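Local structure of kinetochore protein Mis16 (Schizosaccharomyces japonicus, 4XYH) at residues A[234-239]-A[253-258]; A[257-262]-A[274-279]. The protein probably acts as a histone chaperone of the centromere, a WD-repeat beta-propeller that recognises histone H4 and the CENP-A-specific chaperone Scm3. All coordinates share one frame; numbering follows the deposited sequence.

Both contacts lie in one four-stranded antiparallel blade of the beta-propeller, with strand order 238-243, 250-255, 259-264, 275-278. Contact 1 joins the approach to the first strand with the end of the second, and contact 2 pairs the third strand with the fourth; their centres are about 9 Å apart. Along the chain contact 2 begins where contact 1 ends, on the turn that holds Asp257 and Cys258. Asp257 works for both: one carboxylate oxygen serves His234 and Thr235, the other Thr259. Backbone pairing of Ser253 with Gln261 and packing of Val254 on Leu260 connect the two contacts directly, tying the blade together from its first strand to its last.

Contact 1: A[234-239]-A[253-258]; sequences HTAVVN and SVSDDC
His234 reaches across to segment 253-258 with both ring nitrogens. His234 ND1 donates to Asp257 OD2 (3.0 Å), on the syn side of a carboxylate turned 39° from the ring. His234 NE2 and Ser253 OG share a nearly straight bond of 2.7 Å. The two bonds fix the rotation of the imidazole. Thr235 N approaches the same OD2 from the anti side, so two N-H groups grip one oxygen; the other, OD1, takes bonds from Thr259. Asp257, His234 and Ser253 form the chain of the WD40 tetrad; His263, standing where WD40 repeats usually carry tryptophan, bonds to Ser253 OG. Ser255 OG, anti to its backbone N (chi1 166°), donates to Val237 O (2.9 Å) from above the carbonyl plane and accepts from Asp257 N, an ST turn at the start of the type I turn 255-258. Asp256 N is the second donor to Val237 O. Asn239 ND2 donates to Asp256 OD1 (2.8 Å), straight and in the amide plane, with the carboxylate turned 73° from the amide. A methyl, Val237 CG1, lies against the carboxylate carbon Asp256 CG at 3.3 Å, and Ala236 CB touches the Asp256 CB methylene. Val238 and Ser255 form a non-hydrogen-bonded antiparallel pair, next to the bond from Asn239 N to Val254 O. Ile207 of strand 207-211 packs on His234, Val238 and Ser253, whereas strand 284-289 meets Asn239 and Val254.

Contact 2: A[257-262]-A[274-279]; sequences DCTLQI and SQCVKA
The outer edge of a WD40 propeller blade is built here, where strand 259-262 pairs with 275-278 in a hairpin, their axes 4.6 Å apart and antiparallel at 170°. Leu260 and Val277 exchange backbone bonds in both directions, Leu260 N to Val277 O (2.9 Å) and Val277 N to Leu260 O. Ile262 and Gln275 do the same, and Ala279 N to Cys258 O (3.0 Å) extends the pairing past the strand end. At the other end two residues, Ser274 and Gln275, stand against the single Ile262, which makes a classic beta bulge. Leu260 CB meets Ala279 CB at 3.8 Å just past the strand end; on the face of Leu260, the CB atoms of Ile262 and Gln275 lie alongside each other, the two side chains pointing the same way. On this face Leu260 also touches Leu297 and Thr299 of strand 296-301 in the next blade. On the other face Gln261 and Cys276 sit opposite each other. The Gln261 chain runs extended beyond CG, and Cys276 SG, anti to its backbone N (chi1 173°), lies 3.6 Å from Gln261 CD. Gln261 NE2 donates in its amide plane to Thr259 OG1 (3.1 Å) and also to Arg233 O. Thr259 in turn gives both its N and its OG1, the latter at 2.7 Å, to Asp257 OD1, the first of these bonds closing an Asx turn. An alanine in place of Gln261 would probably deprive Thr259 OG1 and Arg233 O of their shared donor and leave Cys276 SG without the amide it packs against.

Contact 1: A[234-239]-A[253-258]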
ATOM      1  N   HIS A 234     -20.914   2.637   2.384  1.00 18.09           N
ATOM      2  CA  HIS A 234     -20.310   3.737   1.652  1.00 20.38           C
ATOM      3  C   HIS A 234     -21.169   4.089   0.445  1.00 19.78           C
ATOM      4  O   HIS A 234     -21.935   3.263  -0.041  1.00 18.75           O
ATOM      5  CB  HIS A 234     -18.884   3.387   1.224  1.00 17.90           C
ATOM      6  CG  HIS A 234     -17.881   3.463   2.338  1.00 19.99           C
ATOM      7  ND1 HIS A 234     -17.428   4.663   2.848  1.00 21.33           N
ATOM      8  CD2 HIS A 234     -17.235   2.493   3.026  1.00 19.79           C
ATOM      9  CE1 HIS A 234     -16.547   4.424   3.805  1.00 23.75           C
ATOM     10  NE2 HIS A 234     -16.412   3.117   3.937  1.00 20.10           N
ATOM     11  N   THR A 235     -21.040   5.317  -0.035  1.00 18.91           N
ATOM     12  CA  THR A 235     -21.890   5.780  -1.123  1.00 18.89           C
ATOM     13  C   THR A 235     -21.062   6.006  -2.390  1.00 22.51           C
ATOM     14  O   THR A 235     -21.572   6.475  -3.407  1.00 17.52           O
ATOM     15  CB  THR A 235     -22.646   7.064  -0.729  1.00 17.54           C
ATOM     16  OG1 THR A 235     -21.706   8.090  -0.404  1.00 17.86           O
ATOM     17  CG2 THR A 235     -23.527   6.810   0.503  1.00 16.86           C
ATOM     18  N   ALA A 236     -19.787   5.633  -2.325  1.00 19.23           N
ATOM     19  CA  ALA A 236     -18.913   5.661  -3.489  1.00 14.88           C
ATOM     20  C   ALA A 236     -17.786   4.648  -3.259  1.00 16.59           C
ATOM     21  O   ALA A 236     -17.752   3.999  -2.205  1.00 17.38           O
ATOM     22  CB  ALA A 236     -18.371   7.063  -3.723  1.00 16.05           C
ATOM     23  N   VAL A 237     -16.886   4.494  -4.231  1.00 16.02           N
ATOM     24  CA  VAL A 237     -15.823   3.476  -4.154  1.00 20.65           C
ATOM     25  C   VAL A 237     -15.104   3.434  -2.794  1.00 18.55           C
ATOM     26  O   VAL A 237     -14.764   4.475  -2.220  1.00 17.40           O
ATOM     27  CB  VAL A 237     -14.759   3.701  -5.257  1.00 19.64           C
ATOM     28  CG1 VAL A 237     -14.308   5.141  -5.266  1.00 17.80           C
ATOM     29  CG2 VAL A 237     -13.559   2.800  -5.046  1.00 18.82           C
ATOM     30  N   VAL A 238     -14.920   2.233  -2.263  1.00 17.50           N
ATOM     31  CA  VAL A 238     -14.070   2.039  -1.092  1.00 15.76           C
ATOM     32  C   VAL A 238     -12.620   1.919  -1.543  1.00 18.59           C
ATOM     33  O   VAL A 238     -12.229   0.904  -2.147  1.00 18.98           O
ATOM     34  CB  VAL A 238     -14.452   0.784  -0.303  1.00 18.95           C
ATOM     35  CG1 VAL A 238     -13.565   0.645   0.946  1.00 13.71           C
ATOM     36  CG2 VAL A 238     -15.936   0.813   0.066  1.00 16.35           C
ATOM     37  N   ASN A 239     -11.826   2.944  -1.247  1.00 13.67           N
ATOM     38  CA  ASN A 239     -10.466   3.042  -1.772  1.00 17.42           C
ATOM     39  C   ASN A 239      -9.423   2.187  -1.036  1.00 18.87           C
ATOM     40  O   ASN A 239      -8.434   1.741  -1.639  1.00 18.37           O
ATOM     41  CB  ASN A 239     -10.010   4.510  -1.770  1.00 15.71           C
ATOM     42  CG  ASN A 239     -10.744   5.348  -2.811  1.00 19.17           C
ATOM     43  OD1 ASN A 239     -11.030   4.861  -3.898  1.00 18.98           O
ATOM     44  ND2 ASN A 239     -11.041   6.606  -2.488  1.00 14.77           N
ATOM     45  N   SER A 253     -12.193   1.730   7.113  1.00 18.93           N
ATOM     46  CA  SER A 253     -12.283   1.938   5.659  1.00 17.00           C
ATOM     47  C   SER A 253     -12.398   3.415   5.330  1.00 20.01           C
ATOM     48  O   SER A 253     -12.857   4.191   6.153  1.00 19.15           O
ATOM     49  CB  SER A 253     -13.480   1.188   5.066  1.00 17.08           C
ATOM     50  OG  SER A 253     -14.708   1.717   5.571  1.00 20.70           O
ATOM     51  N   VAL A 254     -11.961   3.790   4.129  1.00 19.30           N
ATOM     52  CA  VAL A 254     -12.084   5.139   3.623  1.00 15.45           C
ATOM     53  C   VAL A 254     -12.556   5.063   2.171  1.00 20.81           C
ATOM     54  O   VAL A 254     -12.367   4.035   1.494  1.00 15.74           O
ATOM     55  CB  VAL A 254     -10.752   5.925   3.714  1.00 20.81           C
ATOM     56  CG1 VAL A 254     -10.311   6.063   5.160  1.00 18.54           C
ATOM     57  CG2 VAL A 254      -9.664   5.254   2.896  1.00 17.72           C
ATOM     58  N   SER A 255     -13.160   6.154   1.695  1.00 17.20           N
ATOM     59  CA  SER A 255     -13.935   6.139   0.453  1.00 16.68           C
ATOM     60  C   SER A 255     -13.890   7.478  -0.294  1.00 17.57           C
ATOM     61  O   SER A 255     -13.614   8.522   0.297  1.00 16.96           O
ATOM     62  CB  SER A 255     -15.398   5.766   0.775  1.00 17.24           C
ATOM     63  OG  SER A 255     -16.293   6.019  -0.297  1.00 16.79           O
ATOM     64  N   ASP A 256     -14.190   7.441  -1.590  1.00 18.24           N
ATOM     65  CA  ASP A 256     -14.454   8.651  -2.364  1.00 17.99           C
ATOM     66  C   ASP A 256     -15.603   9.490  -1.756  1.00 20.84           C
ATOM     67  O   ASP A 256     -15.723  10.688  -2.035  1.00 23.34           O
ATOM     68  CB  ASP A 256     -14.786   8.296  -3.821  1.00 19.14           C
ATOM     69  CG  ASP A 256     -13.560   8.358  -4.752  1.00 25.34           C
ATOM     70  OD1 ASP A 256     -12.411   8.310  -4.264  1.00 24.33           O
ATOM     71  OD2 ASP A 256     -13.748   8.442  -5.990  1.00 28.93           O
ATOM     72  N   ASP A 257     -16.429   8.881  -0.908  1.00 17.07           N
ATOM     73  CA  ASP A 257     -17.555   9.602  -0.324  1.00 17.66           C
ATOM     74  C   ASP A 257     -17.124  10.487   0.848  1.00 21.25           C
ATOM     75  O   ASP A 257     -17.980  11.033   1.566  1.00 18.77           O
ATOM     76  CB  ASP A 257     -18.666   8.623   0.102  1.00 16.70           C
ATOM     77  CG  ASP A 257     -18.337   7.817   1.366  1.00 18.05           C
ATOM     78  OD1 ASP A 257     -17.340   8.103   2.080  1.00 16.68           O
ATOM     79  OD2 ASP A 257     -19.118   6.874   1.650  1.00 20.21           O
ATOM     80  N   CYS A 258     -15.803  10.579   1.042  1.00 19.39           N
ATOM     81  CA  CYS A 258     -15.151  11.450   2.045  1.00 20.32           C
ATOM     82  C   CYS A 258     -15.179  10.953   3.484  1.00 18.94           C
ATOM     83  O   CYS A 258     -14.686  11.653   4.363  1.00 21.25           O
ATOM     84  CB  CYS A 258     -15.757  12.865   2.018  1.00 21.77           C
ATOM     85  SG  CYS A 258     -15.625  13.620   0.412  1.00 25.21           S
TER
HETATM   86  O   HOH W   1     -10.836   6.174  -6.160  1.00 25.35           O

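Contact 2: A[257-262]-A[274-279]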
ATOM      1  N   ASP A 257     -16.429   8.881  -0.908  1.00 17.07           N
ATOM      2  CA  ASP A 257     -17.555   9.602  -0.324  1.00 17.66           C
ATOM      3  C   ASP A 257     -17.124  10.487   0.848  1.00 21.25           C
ATOM      4  O   ASP A 257     -17.980  11.033   1.566  1.00 18.77           O
ATOM      5  CB  ASP A 257     -18.666   8.623   0.102  1.00 16.70           C
ATOM      6  CG  ASP A 257     -18.337   7.817   1.366  1.00 18.05           C
ATOM      7  OD1 ASP A 257     -17.340   8.103   2.080  1.00 16.68           O
ATOM      8  OD2 ASP A 257     -19.118   6.874   1.650  1.00 20.21           O
ATOM      9  N   CYS A 258     -15.803  10.579   1.042  1.00 19.39           N
ATOM     10  CA  CYS A 258     -15.151  11.450   2.045  1.00 20.32           C
ATOM     11  C   CYS A 258     -15.179  10.953   3.484  1.00 18.94           C
ATOM     12  O   CYS A 258     -14.686  11.653   4.363  1.00 21.25           O
ATOM     13  CB  CYS A 258     -15.757  12.865   2.018  1.00 21.77           C
ATOM     14  SG  CYS A 258     -15.625  13.620   0.412  1.00 25.21           S
ATOM     15  N   THR A 259     -15.739   9.771   3.745  1.00 16.69           N
ATOM     16  CA  THR A 259     -15.823   9.315   5.138  1.00 20.35           C
ATOM     17  C   THR A 259     -14.713   8.358   5.574  1.00 23.23           C
ATOM     18  O   THR A 259     -14.082   7.669   4.756  1.00 20.36           O
ATOM     19  CB  THR A 259     -17.167   8.627   5.436  1.00 18.86           C
ATOM     20  OG1 THR A 259     -17.275   7.402   4.692  1.00 15.67           O
ATOM     21  CG2 THR A 259     -18.329   9.556   5.091  1.00 21.19           C
ATOM     22  N   LEU A 260     -14.489   8.347   6.885  1.00 20.64           N
ATOM     23  CA  LEU A 260     -13.603   7.419   7.558  1.00 16.89           C
ATOM     24  C   LEU A 260     -14.491   6.620   8.470  1.00 21.00           C
ATOM     25  O   LEU A 260     -15.200   7.203   9.288  1.00 21.44           O
ATOM     26  CB  LEU A 260     -12.535   8.161   8.362  1.00 17.51           C
ATOM     27  CG  LEU A 260     -11.767   7.356   9.412  1.00 20.66           C
ATOM     28  CD1 LEU A 260     -10.835   6.334   8.737  1.00 16.03           C
ATOM     29  CD2 LEU A 260     -10.968   8.290  10.343  1.00 19.17           C
ATOM     30  N   GLN A 261     -14.501   5.300   8.340  1.00 19.58           N
ATOM     31  CA  GLN A 261     -15.436   4.519   9.149  1.00 19.95           C
ATOM     32  C   GLN A 261     -14.730   3.401   9.899  1.00 21.36           C
ATOM     33  O   GLN A 261     -13.693   2.897   9.471  1.00 21.41           O
ATOM     34  CB  GLN A 261     -16.581   3.961   8.289  1.00 17.74           C
ATOM     35  CG  GLN A 261     -17.299   5.017   7.429  1.00 22.38           C
ATOM     36  CD  GLN A 261     -18.612   4.521   6.856  1.00 21.79           C
ATOM     37  OE1 GLN A 261     -19.239   3.634   7.415  1.00 23.92           O
ATOM     38  NE2 GLN A 261     -19.031   5.094   5.735  1.00 18.49           N
ATOM     39  N   ILE A 262     -15.293   3.044  11.049  1.00 22.55           N
ATOM     40  CA  ILE A 262     -14.779   1.945  11.851  1.00 20.29           C
ATOM     41  C   ILE A 262     -15.864   0.903  11.908  1.00 23.97           C
ATOM     42  O   ILE A 262     -17.013   1.217  12.218  1.00 25.19           O
ATOM     43  CB  ILE A 262     -14.396   2.383  13.279  1.00 21.64           C
ATOM     44  CG1 ILE A 262     -13.351   3.500  13.230  1.00 19.31           C
ATOM     45  CG2 ILE A 262     -13.891   1.189  14.074  1.00 16.99           C
ATOM     46  CD1 ILE A 262     -12.008   3.045  12.669  1.00 19.36           C
ATOM     47  N   SER A 274     -19.594   1.269  13.622  1.00 27.84           N
ATOM     48  CA  SER A 274     -19.297   1.699  14.989  1.00 26.84           C
ATOM     49  C   SER A 274     -18.927   3.176  15.069  1.00 26.75           C
ATOM     50  O   SER A 274     -19.261   3.859  16.032  1.00 33.08           O
ATOM     51  CB  SER A 274     -18.160   0.865  15.579  1.00 29.74           C
ATOM     52  OG  SER A 274     -18.546  -0.494  15.703  1.00 35.44           O
ATOM     53  N   GLN A 275     -18.217   3.661  14.061  1.00 26.48           N
ATOM     54  CA  GLN A 275     -17.852   5.072  13.985  1.00 27.50           C
ATOM     55  C   GLN A 275     -17.867   5.482  12.529  1.00 25.44           C
ATOM     56  O   GLN A 275     -17.457   4.705  11.662  1.00 24.26           O
ATOM     57  CB  GLN A 275     -16.460   5.345  14.588  1.00 24.97           C
ATOM     58  CG  GLN A 275     -16.393   5.346  16.106  1.00 30.78           C
ATOM     59  CD  GLN A 275     -15.344   6.321  16.637  1.00 30.33           C
ATOM     60  OE1 GLN A 275     -14.240   5.926  17.004  1.00 32.02           O
ATOM     61  NE2 GLN A 275     -15.692   7.600  16.679  1.00 30.16           N
ATOM     62  N   CYS A 276     -18.325   6.702  12.258  1.00 26.51           N
ATOM     63  CA  CYS A 276     -18.342   7.219  10.898  1.00 20.80           C
ATOM     64  C   CYS A 276     -18.279   8.734  10.914  1.00 26.46           C
ATOM     65  O   CYS A 276     -19.198   9.394  11.396  1.00 33.17           O
ATOM     66  CB  CYS A 276     -19.599   6.752  10.154  1.00 21.06           C
ATOM     67  SG  CYS A 276     -19.810   7.515   8.504  1.00 28.49           S
ATOM     68  N   VAL A 277     -17.199   9.297  10.392  1.00 22.62           N
ATOM     69  CA  VAL A 277     -17.093  10.744  10.327  1.00 21.27           C
ATOM     70  C   VAL A 277     -16.683  11.156   8.928  1.00 26.08           C
ATOM     71  O   VAL A 277     -16.103  10.364   8.182  1.00 24.16           O
ATOM     72  CB  VAL A 277     -16.058  11.308  11.325  1.00 22.38           C
ATOM     73  CG1 VAL A 277     -16.360  10.859  12.753  1.00 25.24           C
ATOM     74  CG2 VAL A 277     -14.664  10.868  10.925  1.00 20.95           C
ATOM     75  N   LYS A 278     -16.984  12.401   8.577  1.00 23.33           N
ATOM     76  CA  LYS A 278     -16.408  13.001   7.390  1.00 24.17           C
ATOM     77  C   LYS A 278     -14.960  13.358   7.738  1.00 26.32           C
ATOM     78  O   LYS A 278     -14.718  14.118   8.666  1.00 29.18           O
ATOM     79  CB  LYS A 278     -17.207  14.229   6.951  1.00 20.26           C
ATOM     80  CG  LYS A 278     -16.548  14.995   5.807  1.00 25.71           C
ATOM     81  CD  LYS A 278     -17.402  16.147   5.312  1.00 25.24           C
ATOM     82  CE  LYS A 278     -17.516  17.252   6.346  1.00 26.20           C
ATOM     83  NZ  LYS A 278     -17.659  18.599   5.687  1.00 34.66           N
ATOM     84  N   ALA A 279     -14.002  12.775   7.025  1.00 23.33           N
ATOM     85  CA  ALA A 279     -12.592  12.966   7.346  1.00 21.92           C
ATOM     86  C   ALA A 279     -11.996  14.122   6.560  1.00 23.96           C
ATOM     87  O   ALA A 279     -11.174  14.863   7.084  1.00 24.45           O
ATOM     88  CB  ALA A 279     -11.790  11.676   7.082  1.00 18.67           C
TER